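PDB 4I4C: UPF0255 protein frsA from Vibrio vulnificus, which probably hydrolyses carboxylic esters as a member of the FrsA family of serine esterases, within the alpha/beta-hydrolase clan. Local coordinates for residues V70-H79 and H94-L105. Sequence-based numbering, arbitrary orientation.
Sequences VLARIASSKH and HSGNWAYEWTRL
Val70 presses CG1 onto the face of the Trp102 indole, 3.5 Å from the centroid of its five-membered ring, a CH-pi contact in the tightly packed part of the interface. With chi1 at 170°, CG1 lies anti to the backbone N and over the ring, while CG2 meets Leu105 CD2. Ile74 CD1 abuts both indoles, 3.6 Å from Trp98 CE3, and Leu71 CD2 reaches Trp98 CZ3 and, more distantly, Trp102 CZ2. Trp98 NE1 is hydrogen-bonded to Ile134 O in helix 121-136, which also packs against Trp102. The backbones come close where Gly96 CA lies 4.2 Å from Ile74 CA, with Ser77 CB also against Gly96. Helices 64-75 and 98-114 form a near-antiparallel pair, their local axes at 153° and 9.4 Å apart, in the helical part of this two-domain protein. Asn97 OD1 caps helix 98-114, accepting from Tyr100 N. Buried Glu101 ties helix to turn, OE2 taking Gly96 N at 2.7 Å on its anti lone pair. The solvent side is looser: a water joins OE2 to Arg73 NH1, which lies 3.2 Å from Arg104 NH1 without bonding; the latter's weak salt bridge to Glu101 OE1 probably offsets their like charge. Farther along, in the loops, His79 ND1 donates to Ser95 O (3.0 Å, 161°), and the edge of His94 meets the His79 face.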
loop_
_atom_site.group_PDB
_atom_site.type_symbol
_atom_site.label_atom_id
_atom_site.label_comp_id
_atom_site.label_asym_id
_atom_site.label_seq_id
_atom_site.Cartn_x
_atom_site.Cartn_y
_atom_site.Cartn_z
ATOM N N VAL A 70 4.764 18.780 10.683
ATOM C CA VAL A 70 5.189 17.500 11.249
ATOM C C VAL A 70 6.619 17.186 10.852
ATOM O O VAL A 70 7.455 16.877 11.705
ATOM C CB VAL A 70 4.257 16.337 10.810
ATOM C CG1 VAL A 70 4.851 14.999 11.214
ATOM C CG2 VAL A 70 2.873 16.512 11.423
ATOM N N LEU A 71 6.907 17.296 9.560
ATOM C CA LEU A 71 8.241 16.994 9.054
ATOM C C LEU A 71 9.293 17.964 9.595
ATOM O O LEU A 71 10.437 17.574 9.851
ATOM C CB LEU A 71 8.254 16.972 7.525
ATOM C CG LEU A 71 7.465 15.816 6.889
ATOM C CD1 LEU A 71 7.438 15.946 5.355
ATOM C CD2 LEU A 71 8.044 14.468 7.280
ATOM N N ALA A 72 8.905 19.224 9.768
ATOM C CA ALA A 72 9.809 20.212 10.352
ATOM C C ALA A 72 10.160 19.881 11.801
ATOM O O ALA A 72 11.320 19.956 12.183
ATOM C CB ALA A 72 9.232 21.614 10.236
ATOM N N ARG A 73 9.173 19.504 12.608
ATOM C CA ARG A 73 9.462 19.132 13.995
ATOM C C ARG A 73 10.378 17.895 14.058
ATOM O O ARG A 73 11.172 17.750 14.986
ATOM C CB ARG A 73 8.172 18.885 14.786
ATOM C CG ARG A 73 7.386 20.145 15.172
ATOM C CD ARG A 73 6.087 19.747 15.860
ATOM N NE ARG A 73 5.410 20.890 16.476
ATOM C CZ ARG A 73 5.613 21.300 17.728
ATOM N NH1 ARG A 73 6.462 20.654 18.512
ATOM N NH2 ARG A 73 4.952 22.350 18.204
ATOM N N ILE A 74 10.261 17.014 13.063
ATOM C CA ILE A 74 11.100 15.821 12.957
ATOM C C ILE A 74 12.522 16.187 12.525
ATOM O O ILE A 74 13.507 15.732 13.116
ATOM C CB ILE A 74 10.526 14.819 11.916
ATOM C CG1 ILE A 74 9.259 14.130 12.446
ATOM C CG2 ILE A 74 11.595 13.787 11.517
ATOM C CD1 ILE A 74 8.522 13.307 11.371
ATOM N N ALA A 75 12.624 17.004 11.487
ATOM C CA ALA A 75 13.934 17.361 10.944
ATOM C C ALA A 75 14.690 18.393 11.807
ATOM O O ALA A 75 15.921 18.445 11.765
ATOM C CB ALA A 75 13.797 17.848 9.534
ATOM N N SER A 76 13.949 19.203 12.567
ATOM C CA SER A 76 14.527 20.250 13.431
ATOM C C SER A 76 14.999 19.742 14.768
ATOM O O SER A 76 15.603 20.488 15.525
ATOM C CB SER A 76 13.499 21.352 13.744
ATOM O OG SER A 76 13.328 22.205 12.640
ATOM N N SER A 77 14.672 18.502 15.091
ATOM C CA SER A 77 14.912 18.008 16.432
ATOM C C SER A 77 16.393 17.996 16.816
ATOM O O SER A 77 17.269 17.729 15.981
ATOM C CB SER A 77 14.300 16.633 16.623
ATOM O OG SER A 77 14.537 16.157 17.935
ATOM N N LYS A 78 16.649 18.309 18.089
ATOM C CA LYS A 78 17.998 18.290 18.657
ATOM C C LYS A 78 18.267 16.954 19.330
ATOM O O LYS A 78 19.392 16.663 19.729
ATOM C CB LYS A 78 18.171 19.409 19.688
ATOM C CG LYS A 78 17.906 20.804 19.158
ATOM C CD LYS A 78 18.947 21.220 18.139
ATOM C CE LYS A 78 19.059 22.735 18.059
ATOM N NZ LYS A 78 19.588 23.324 19.333
ATOM N N HIS A 79 17.226 16.142 19.459
ATOM C CA HIS A 79 17.373 14.828 20.066
ATOM C C HIS A 79 18.257 13.868 19.274
ATOM O O HIS A 79 18.391 13.976 18.051
ATOM C CB HIS A 79 16.010 14.219 20.364
ATOM C CG HIS A 79 15.341 14.831 21.552
ATOM N ND1 HIS A 79 14.010 15.190 21.563
ATOM C CD2 HIS A 79 15.831 15.170 22.768
ATOM C CE1 HIS A 79 13.705 15.706 22.742
ATOM N NE2 HIS A 79 14.793 15.706 23.491
ATOM N N HIS A 94 9.259 10.465 21.708
ATOM C CA HIS A 94 9.195 11.840 22.214
ATOM C C HIS A 94 9.483 12.799 21.073
ATOM O O HIS A 94 9.675 12.358 19.937
ATOM C CB HIS A 94 10.189 12.067 23.356
ATOM C CG HIS A 94 11.610 11.748 23.006
ATOM N ND1 HIS A 94 12.551 12.721 22.749
ATOM C CD2 HIS A 94 12.256 10.565 22.896
ATOM C CE1 HIS A 94 13.712 12.151 22.483
ATOM N NE2 HIS A 94 13.560 10.842 22.566
ATOM N N SER A 95 9.505 14.096 21.373
ATOM C CA SER A 95 9.655 15.133 20.352
ATOM C C SER A 95 10.750 14.815 19.319
ATOM O O SER A 95 11.861 14.405 19.666
ATOM C CB SER A 95 9.909 16.490 21.000
ATOM O OG SER A 95 11.282 16.666 21.287
ATOM N N GLY A 96 10.424 14.969 18.043
ATOM C CA GLY A 96 11.393 14.670 17.000
ATOM C C GLY A 96 11.292 13.267 16.425
ATOM O O GLY A 96 11.710 13.030 15.300
ATOM N N ASN A 97 10.746 12.329 17.193
ATOM C CA ASN A 97 10.594 10.953 16.712
ATOM C C ASN A 97 9.495 10.890 15.649
ATOM O O ASN A 97 8.465 11.540 15.785
ATOM C CB ASN A 97 10.302 9.998 17.881
ATOM C CG ASN A 97 9.877 8.587 17.425
ATOM O OD1 ASN A 97 8.696 8.321 17.212
ATOM N ND2 ASN A 97 10.838 7.684 17.324
ATOM N N TRP A 98 9.729 10.108 14.595
ATOM C CA TRP A 98 8.795 10.017 13.474
ATOM C C TRP A 98 7.405 9.560 13.931
ATOM O O TRP A 98 6.419 10.255 13.705
ATOM C CB TRP A 98 9.339 9.067 12.404
ATOM C CG TRP A 98 8.378 8.834 11.266
ATOM C CD1 TRP A 98 7.324 7.967 11.236
ATOM C CD2 TRP A 98 8.413 9.470 9.993
ATOM N NE1 TRP A 98 6.693 8.034 10.024
ATOM C CE2 TRP A 98 7.343 8.953 9.239
ATOM C CE3 TRP A 98 9.251 10.433 9.411
ATOM C CZ2 TRP A 98 7.079 9.370 7.941
ATOM C CZ3 TRP A 98 8.992 10.849 8.123
ATOM C CH2 TRP A 98 7.916 10.308 7.394
ATOM N N ALA A 99 7.340 8.413 14.599
ATOM C CA ALA A 99 6.059 7.926 15.125
ATOM C C ALA A 99 5.403 8.928 16.067
ATOM O O ALA A 99 4.207 9.145 15.999
ATOM C CB ALA A 99 6.229 6.597 15.826
ATOM N N TYR A 100 6.193 9.520 16.955
ATOM C CA TYR A 100 5.660 10.471 17.937
ATOM C C TYR A 100 5.011 11.672 17.252
ATOM O O TYR A 100 3.894 12.066 17.582
ATOM C CB TYR A 100 6.778 10.960 18.852
ATOM C CG TYR A 100 6.319 11.960 19.893
ATOM C CD1 TYR A 100 6.360 13.325 19.639
ATOM C CD2 TYR A 100 5.833 11.537 21.121
ATOM C CE1 TYR A 100 5.935 14.244 20.586
ATOM C CE2 TYR A 100 5.410 12.450 22.082
ATOM C CZ TYR A 100 5.460 13.798 21.805
ATOM O OH TYR A 100 5.035 14.714 22.741
ATOM N N GLU A 101 5.722 12.261 16.296
ATOM C CA GLU A 101 5.240 13.488 15.685
ATOM C C GLU A 101 4.026 13.224 14.806
ATOM O O GLU A 101 3.113 14.050 14.760
ATOM C CB GLU A 101 6.347 14.222 14.920
ATOM C CG GLU A 101 7.520 14.741 15.806
ATOM C CD GLU A 101 7.133 15.829 16.804
ATOM O OE1 GLU A 101 5.994 16.334 16.769
ATOM O OE2 GLU A 101 7.994 16.191 17.639
ATOM N N TRP A 102 3.998 12.079 14.118
ATOM C CA TRP A 102 2.857 11.787 13.244
ATOM C C TRP A 102 1.639 11.410 14.071
ATOM O O TRP A 102 0.520 11.752 13.725
ATOM C CB TRP A 102 3.178 10.702 12.207
ATOM C CG TRP A 102 3.913 11.240 11.010
ATOM C CD1 TRP A 102 5.267 11.171 10.764
ATOM C CD2 TRP A 102 3.342 11.962 9.913
ATOM N NE1 TRP A 102 5.561 11.798 9.573
ATOM C CE2 TRP A 102 4.400 12.289 9.031
ATOM C CE3 TRP A 102 2.037 12.362 9.590
ATOM C CZ2 TRP A 102 4.190 13.007 7.842
ATOM C CZ3 TRP A 102 1.832 13.067 8.400
ATOM C CH2 TRP A 102 2.903 13.377 7.544
ATOM N N THR A 103 1.870 10.728 15.186
ATOM C CA THR A 103 0.765 10.356 16.067
ATOM C C THR A 103 0.145 11.600 16.707
ATOM O O THR A 103 -1.073 11.674 16.893
ATOM C CB THR A 103 1.231 9.334 17.128
ATOM O OG1 THR A 103 1.594 8.117 16.467
ATOM C CG2 THR A 103 0.133 9.032 18.127
ATOM N N ARG A 104 0.985 12.592 17.011
ATOM C CA ARG A 104 0.500 13.882 17.496
ATOM C C ARG A 104 -0.517 14.503 16.562
ATOM O O ARG A 104 -1.522 15.039 17.010
ATOM C CB ARG A 104 1.645 14.877 17.637
ATOM C CG ARG A 104 2.415 14.764 18.895
ATOM C CD ARG A 104 3.452 15.885 18.929
ATOM N NE ARG A 104 3.073 16.951 19.846
ATOM C CZ ARG A 104 3.870 17.966 20.166
ATOM N NH1 ARG A 104 5.081 18.044 19.622
ATOM N NH2 ARG A 104 3.465 18.898 21.027
ATOM N N LEU A 105 -0.215 14.492 15.268
ATOM C CA LEU A 105 -1.136 15.021 14.266
ATOM C C LEU A 105 -2.408 14.178 14.222
ATOM O O LEU A 105 -3.511 14.722 14.181
ATOM C CB LEU A 105 -0.485 15.118 12.869
ATOM C CG LEU A 105 -1.347 15.799 11.796
ATOM C CD1 LEU A 105 -1.750 17.245 12.164
ATOM C CD2 LEU A 105 -0.690 15.762 10.409
HETATM O O HOH W 1 8.490 18.620 18.385
HETATM O O HOH W 2 12.677 17.581 19.286
#